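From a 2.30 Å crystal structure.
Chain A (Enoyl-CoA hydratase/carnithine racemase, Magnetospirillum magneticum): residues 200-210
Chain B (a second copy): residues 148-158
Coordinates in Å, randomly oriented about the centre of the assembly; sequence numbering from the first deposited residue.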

ATOM      1  N   ILE A 200      -3.277 -24.206  25.448  1.00 30.26           N
ATOM      2  CA  ILE A 200      -4.170 -23.187  24.905  1.00 28.13           C
ATOM      3  C   ILE A 200      -3.804 -22.793  23.469  1.00 28.23           C
ATOM      4  O   ILE A 200      -4.670 -22.680  22.582  1.00 27.92           O
ATOM      5  CB  ILE A 200      -4.093 -21.902  25.710  1.00 29.55           C
ATOM      6  CG1 ILE A 200      -4.272 -22.171  27.190  1.00 28.57           C
ATOM      7  CG2 ILE A 200      -5.136 -20.917  25.200  1.00 31.26           C
ATOM      8  CD1 ILE A 200      -5.547 -22.905  27.542  1.00 30.12           C
ATOM      9  N   LEU A 201      -2.521 -22.571  23.228  1.00 26.68           N
ATOM     10  CA  LEU A 201      -2.058 -22.150  21.900  1.00 27.36           C
ATOM     11  C   LEU A 201      -2.481 -23.122  20.809  1.00 27.18           C
ATOM     12  O   LEU A 201      -2.936 -22.729  19.749  1.00 30.12           O
ATOM     13  CB  LEU A 201      -0.540 -22.026  21.886  1.00 26.14           C
ATOM     14  CG  LEU A 201       0.021 -21.302  20.678  1.00 27.03           C
ATOM     15  CD1 LEU A 201      -0.587 -19.919  20.461  1.00 26.77           C
ATOM     16  CD2 LEU A 201       1.500 -21.119  20.848  1.00 29.49           C
ATOM     17  N   VAL A 202      -2.363 -24.390  21.108  1.00 26.92           N
ATOM     18  CA  VAL A 202      -2.774 -25.441  20.214  1.00 27.46           C
ATOM     19  C   VAL A 202      -4.258 -25.387  19.907  1.00 26.37           C
ATOM     20  O   VAL A 202      -4.684 -25.618  18.778  1.00 25.43           O
ATOM     21  CB  VAL A 202      -2.381 -26.804  20.847  1.00 30.25           C
ATOM     22  CG1 VAL A 202      -3.187 -27.956  20.335  1.00 31.07           C
ATOM     23  CG2 VAL A 202      -0.902 -27.043  20.603  1.00 30.22           C
ATOM     24  N   GLN A 203      -5.053 -25.062  20.907  1.00 28.02           N
ATOM     25  CA  GLN A 203      -6.496 -24.961  20.711  1.00 28.03           C
ATOM     26  C   GLN A 203      -6.818 -23.764  19.821  1.00 27.27           C
ATOM     27  O   GLN A 203      -7.734 -23.808  18.993  1.00 27.47           O
ATOM     28  CB  GLN A 203      -7.198 -24.758  22.055  1.00 31.00           C
ATOM     29  CG  GLN A 203      -7.176 -25.954  22.980  1.00 37.57           C
ATOM     30  CD  GLN A 203      -7.874 -27.143  22.356  1.00 42.13           C
ATOM     31  OE1 GLN A 203      -9.006 -27.037  21.911  1.00 49.79           O
ATOM     32  NE2 GLN A 203      -7.195 -28.272  22.302  1.00 47.92           N
ATOM     33  N   ILE A 204      -6.098 -22.669  20.031  1.00 25.50           N
ATOM     34  CA  ILE A 204      -6.292 -21.488  19.207  1.00 27.86           C
ATOM     35  C   ILE A 204      -5.984 -21.794  17.734  1.00 24.94           C
ATOM     36  O   ILE A 204      -6.761 -21.459  16.859  1.00 24.30           O
ATOM     37  CB  ILE A 204      -5.441 -20.311  19.712  1.00 28.44           C
ATOM     38  CG1 ILE A 204      -6.040 -19.826  21.030  1.00 31.10           C
ATOM     39  CG2 ILE A 204      -5.459 -19.172  18.707  1.00 28.66           C
ATOM     40  CD1 ILE A 204      -5.260 -18.712  21.687  1.00 28.81           C
ATOM     41  N   LYS A 205      -4.860 -22.453  17.501  1.00 22.55           N
ATOM     42  CA  LYS A 205      -4.489 -22.814  16.168  1.00 22.30           C
ATOM     43  C   LYS A 205      -5.559 -23.711  15.569  1.00 22.16           C
ATOM     44  O   LYS A 205      -5.947 -23.533  14.414  1.00 25.62           O
ATOM     45  CB  LYS A 205      -3.122 -23.495  16.139  1.00 21.21           C
ATOM     46  CG  LYS A 205      -2.771 -24.008  14.774  1.00 20.98           C
ATOM     47  CD  LYS A 205      -1.316 -24.389  14.685  1.00 20.86           C
ATOM     48  CE  LYS A 205      -1.105 -25.128  13.390  1.00 21.44           C
ATOM     49  NZ  LYS A 205       0.316 -25.384  13.064  1.00 20.97           N
ATOM     50  N   ALA A 206      -6.065 -24.661  16.335  1.00 22.29           N
ATOM     51  CA  ALA A 206      -7.049 -25.615  15.793  1.00 22.76           C
ATOM     52  C   ALA A 206      -8.330 -24.914  15.450  1.00 24.82           C
ATOM     53  O   ALA A 206      -8.954 -25.186  14.396  1.00 25.17           O
ATOM     54  CB  ALA A 206      -7.308 -26.754  16.770  1.00 23.19           C
ATOM     55  N   LEU A 207      -8.743 -23.977  16.298  1.00 22.65           N
ATOM     56  CA  LEU A 207      -9.939 -23.207  15.955  1.00 23.79           C
ATOM     57  C   LEU A 207      -9.728 -22.373  14.682  1.00 24.93           C
ATOM     58  O   LEU A 207     -10.573 -22.335  13.791  1.00 25.45           O
ATOM     59  CB  LEU A 207     -10.313 -22.305  17.110  1.00 24.44           C
ATOM     60  CG  LEU A 207     -10.992 -23.025  18.281  1.00 24.27           C
ATOM     61  CD1 LEU A 207     -10.972 -22.094  19.477  1.00 25.59           C
ATOM     62  CD2 LEU A 207     -12.396 -23.459  17.955  1.00 23.58           C
HETATM   63  N   MSE A 208      -8.580 -21.726  14.589  1.00 27.31           N
HETATM   64  CA  MSE A 208      -8.286 -20.889  13.430  1.00 30.70           C
HETATM   65  C   MSE A 208      -8.334 -21.700  12.186  1.00 29.53           C
HETATM   66  O   MSE A 208      -8.727 -21.206  11.157  1.00 30.83           O
HETATM   67  CB  MSE A 208      -6.884 -20.264  13.505  1.00 31.59           C
HETATM   68  CG  MSE A 208      -6.883 -19.090  14.493  1.00 34.72           C
HETATM   69 SE   MSE A 208      -4.995 -18.495  14.738  1.00 38.17          SE
HETATM   70  CE  MSE A 208      -4.810 -17.451  13.064  1.00 40.18           C
ATOM     71  N   LYS A 209      -7.903 -22.941  12.266  1.00 31.37           N
ATOM     72  CA  LYS A 209      -7.821 -23.802  11.092  1.00 31.51           C
ATOM     73  C   LYS A 209      -9.048 -24.674  10.897  1.00 31.30           C
ATOM     74  O   LYS A 209      -9.083 -25.459   9.982  1.00 29.61           O
ATOM     75  CB  LYS A 209      -6.569 -24.654  11.174  1.00 32.81           C
ATOM     76  CG  LYS A 209      -5.344 -23.755  11.066  1.00 37.08           C
ATOM     77  CD  LYS A 209      -4.035 -24.507  11.058  1.00 39.42           C
ATOM     78  CE  LYS A 209      -3.870 -25.326   9.802  1.00 39.64           C
ATOM     79  NZ  LYS A 209      -2.471 -25.795   9.668  1.00 42.32           N
ATOM     80  N   THR A 210     -10.079 -24.484  11.710  1.00 30.62           N
ATOM     81  CA  THR A 210     -11.337 -25.183  11.519  1.00 30.61           C
ATOM     82  C   THR A 210     -12.106 -24.547  10.366  1.00 33.87           C
ATOM     83  O   THR A 210     -12.225 -23.313  10.296  1.00 30.60           O
ATOM     84  CB  THR A 210     -12.182 -25.108  12.775  1.00 28.75           C
ATOM     85  OG1 THR A 210     -11.438 -25.697  13.846  1.00 30.43           O
ATOM     86  CG2 THR A 210     -13.499 -25.823  12.597  1.00 29.42           C
TER
ATOM     87  N   GLY B 148      -5.865 -13.372   6.484  1.00 23.36           N
ATOM     88  CA  GLY B 148      -5.076 -14.538   6.198  1.00 24.80           C
ATOM     89  C   GLY B 148      -4.507 -15.111   7.472  1.00 26.49           C
ATOM     90  O   GLY B 148      -4.358 -14.410   8.493  1.00 25.56           O
ATOM     91  N   HIS B 149      -4.119 -16.375   7.411  1.00 26.59           N
ATOM     92  CA  HIS B 149      -3.777 -17.093   8.627  1.00 27.55           C
ATOM     93  C   HIS B 149      -2.531 -16.513   9.354  1.00 25.92           C
ATOM     94  O   HIS B 149      -2.501 -16.434  10.566  1.00 20.30           O
ATOM     95  CB  HIS B 149      -3.555 -18.561   8.319  1.00 28.29           C
ATOM     96  CG  HIS B 149      -3.222 -19.355   9.532  1.00 31.04           C
ATOM     97  ND1 HIS B 149      -4.172 -19.728  10.454  1.00 34.18           N
ATOM     98  CD2 HIS B 149      -2.041 -19.774  10.020  1.00 31.11           C
ATOM     99  CE1 HIS B 149      -3.594 -20.391  11.435  1.00 33.50           C
ATOM    100  NE2 HIS B 149      -2.298 -20.404  11.209  1.00 31.75           N
ATOM    101  N   ARG B 150      -1.548 -16.066   8.587  1.00 26.67           N
ATOM    102  CA  ARG B 150      -0.336 -15.602   9.197  1.00 27.29           C
ATOM    103  C   ARG B 150      -0.474 -14.276   9.886  1.00 26.24           C
ATOM    104  O   ARG B 150       0.092 -14.093  10.956  1.00 23.31           O
ATOM    105  CB  ARG B 150       0.809 -15.594   8.202  1.00 27.74           C
ATOM    106  CG  ARG B 150       1.358 -17.026   8.108  1.00 29.24           C
ATOM    107  CD  ARG B 150       1.699 -17.432   6.724  1.00 29.00           C
ATOM    108  NE  ARG B 150       0.576 -17.270   5.839  1.00 30.07           N
ATOM    109  CZ  ARG B 150      -0.394 -18.134   5.704  1.00 33.43           C
ATOM    110  NH1 ARG B 150      -0.432 -19.247   6.433  1.00 36.26           N
ATOM    111  NH2 ARG B 150      -1.343 -17.871   4.838  1.00 34.16           N
ATOM    112  N   ARG B 151      -1.184 -13.350   9.285  1.00 27.21           N
ATOM    113  CA  ARG B 151      -1.284 -12.053   9.901  1.00 31.07           C
ATOM    114  C   ARG B 151      -2.231 -12.205  11.087  1.00 27.65           C
ATOM    115  O   ARG B 151      -2.038 -11.558  12.114  1.00 25.98           O
ATOM    116  CB  ARG B 151      -1.653 -10.966   8.881  1.00 32.98           C
ATOM    117  CG  ARG B 151      -1.819  -9.586   9.507  1.00 44.65           C
ATOM    118  CD  ARG B 151      -0.495  -8.883   9.796  1.00 50.39           C
ATOM    119  NE  ARG B 151       0.140  -8.410   8.543  1.00 58.86           N
ATOM    120  CZ  ARG B 151       1.453  -8.293   8.317  1.00 55.69           C
ATOM    121  NH1 ARG B 151       2.342  -8.626   9.246  1.00 53.68           N
ATOM    122  NH2 ARG B 151       1.885  -7.848   7.131  1.00 58.21           N
ATOM    123  N   ALA B 152      -3.212 -13.087  10.972  1.00 24.74           N
ATOM    124  CA  ALA B 152      -4.117 -13.370  12.096  1.00 23.45           C
ATOM    125  C   ALA B 152      -3.409 -14.088  13.215  1.00 23.80           C
ATOM    126  O   ALA B 152      -3.741 -13.878  14.351  1.00 24.83           O
ATOM    127  CB  ALA B 152      -5.305 -14.200  11.645  1.00 22.40           C
ATOM    128  N   ALA B 153      -2.399 -14.901  12.918  1.00 24.61           N
ATOM    129  CA  ALA B 153      -1.569 -15.485  13.966  1.00 23.84           C
ATOM    130  C   ALA B 153      -0.805 -14.449  14.756  1.00 25.96           C
ATOM    131  O   ALA B 153      -0.604 -14.660  15.936  1.00 30.37           O
ATOM    132  CB  ALA B 153      -0.581 -16.490  13.408  1.00 24.65           C
ATOM    133  N   GLU B 154      -0.338 -13.357  14.158  1.00 25.24           N
ATOM    134  CA  GLU B 154       0.249 -12.279  14.978  1.00 27.61           C
ATOM    135  C   GLU B 154      -0.758 -11.791  16.045  1.00 29.30           C
ATOM    136  O   GLU B 154      -0.380 -11.452  17.176  1.00 31.33           O
ATOM    137  CB  GLU B 154       0.671 -11.063  14.168  1.00 27.52           C
ATOM    138  CG  GLU B 154       1.889 -11.260  13.317  1.00 31.84           C
ATOM    139  CD  GLU B 154       2.246 -10.004  12.466  1.00 40.01           C
ATOM    140  OE1 GLU B 154       2.218  -8.849  12.990  1.00 40.66           O
ATOM    141  OE2 GLU B 154       2.580 -10.173  11.270  1.00 39.76           O
HETATM  142  N   MSE B 155      -2.017 -11.702  15.668  1.00 27.68           N
HETATM  143  CA  MSE B 155      -3.010 -11.162  16.562  1.00 29.25           C
HETATM  144  C   MSE B 155      -3.385 -12.151  17.615  1.00 29.59           C
HETATM  145  O   MSE B 155      -3.497 -11.788  18.771  1.00 29.91           O
HETATM  146  CB  MSE B 155      -4.269 -10.800  15.778  1.00 31.66           C
HETATM  147  CG  MSE B 155      -4.018  -9.803  14.636  1.00 33.72           C
HETATM  148 SE   MSE B 155      -5.592  -9.684  13.440  1.00 33.59          SE
HETATM  149  CE  MSE B 155      -4.913  -8.351  12.158  1.00 33.02           C
ATOM    150  N   LEU B 156      -3.613 -13.392  17.212  1.00 26.88           N
ATOM    151  CA  LEU B 156      -4.231 -14.359  18.072  1.00 27.18           C
ATOM    152  C   LEU B 156      -3.269 -15.301  18.736  1.00 27.60           C
ATOM    153  O   LEU B 156      -3.528 -15.761  19.857  1.00 29.34           O
ATOM    154  CB  LEU B 156      -5.232 -15.179  17.282  1.00 28.03           C
ATOM    155  CG  LEU B 156      -6.372 -14.381  16.642  1.00 30.69           C
ATOM    156  CD1 LEU B 156      -7.356 -15.298  15.957  1.00 29.35           C
ATOM    157  CD2 LEU B 156      -7.116 -13.533  17.661  1.00 33.77           C
HETATM  158  N   MSE B 157      -2.172 -15.633  18.070  1.00 24.85           N
HETATM  159  CA  MSE B 157      -1.248 -16.596  18.625  1.00 25.10           C
HETATM  160  C   MSE B 157      -0.101 -15.911  19.319  1.00 24.83           C
HETATM  161  O   MSE B 157       0.267 -16.300  20.420  1.00 23.39           O
HETATM  162  CB  MSE B 157      -0.811 -17.545  17.543  1.00 28.40           C
HETATM  163  CG  MSE B 157      -1.962 -18.497  17.144  1.00 33.09           C
HETATM  164 SE   MSE B 157      -1.428 -19.716  15.631  1.00 37.42          SE
HETATM  165  CE  MSE B 157       0.104 -20.586  16.472  1.00 34.56           C
ATOM    166  N   LEU B 158       0.487 -14.883  18.710  1.00 25.15           N
ATOM    167  CA  LEU B 158       1.451 -14.036  19.400  1.00 24.86           C
ATOM    168  C   LEU B 158       0.754 -13.094  20.382  1.00 24.60           C
ATOM    169  O   LEU B 158       1.396 -12.549  21.255  1.00 28.07           O
ATOM    170  CB  LEU B 158       2.263 -13.207  18.425  1.00 23.47           C
ATOM    171  CG  LEU B 158       3.267 -13.946  17.564  1.00 23.78           C
ATOM    172  CD1 LEU B 158       3.995 -12.968  16.659  1.00 23.89           C
ATOM    173  CD2 LEU B 158       4.295 -14.681  18.402  1.00 24.87           C
TER

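A helix that enters the chain A stretch from earlier in the chain and ends at A:Met208 packs against a helix from a separate copy of the protein, chain B, that begins at B:His149; their N-to-C directions are 145° apart and their axes 11.3 Å apart at closest approach. The near-antiparallel run sets A:Leu201 by B:Met157 and A:Met208 by B:His149; no hydrogen bond or salt bridge links the stretches, and 453 Å² is buried by packing.

Knob into hole: A:Met208, a selenomethionine pointing toward chain B, sits among B:His149, B:Ala152, B:Ala153 and B:Leu156. Its CE lies 3.6 Å from B:Ala152 CB and 3.5 Å from the backbone N of B:Ala153, so the methyl rests against B:Ala152 CB and reaches the backbone of the next residue. Further back along the same side chain, A:Met208 CG meets B:Leu156 CD1 at 4.1 Å.

Apolar packing: B:Met157, also selenomethionine, is met by four residues of chain A. Its CB lies 3.8 Å from A:Leu201 CD1, and its CG lies 3.9 Å from both A:Ile204 CG2 and A:Met208 SE. The SE of B:Met157 reaches A:Lys205 CB at 4.2 Å, so the lysine contributes aliphatic surface here while its extended chain carries NZ to a hydrogen bond elsewhere in the structure. A:Ile204 CG2 also touches B:Leu156 CB at 4.2 Å.

Contacts around the imidazole: A:Met208 SE stands 4.8 Å from the centroid of the B:His149 ring, 50° off its normal, an oblique sulfur-aromatic type of approach made here by selenium. A:Met208 CE is 3.5 Å from B:His149 ND1, and A:Lys209 CG is 3.8 Å from B:His149 CE1.

Polar bonds within each stretch: A:Thr210 OG1 donates to A:Ala206 O at 2.6 Å, tying A:Thr210 back to the last turn of the helix. B:Arg151 NH1 and B:Glu154 OE2 form a 2.6 Å salt bridge on side chains whose CA-to-CB bonds point away from chain A.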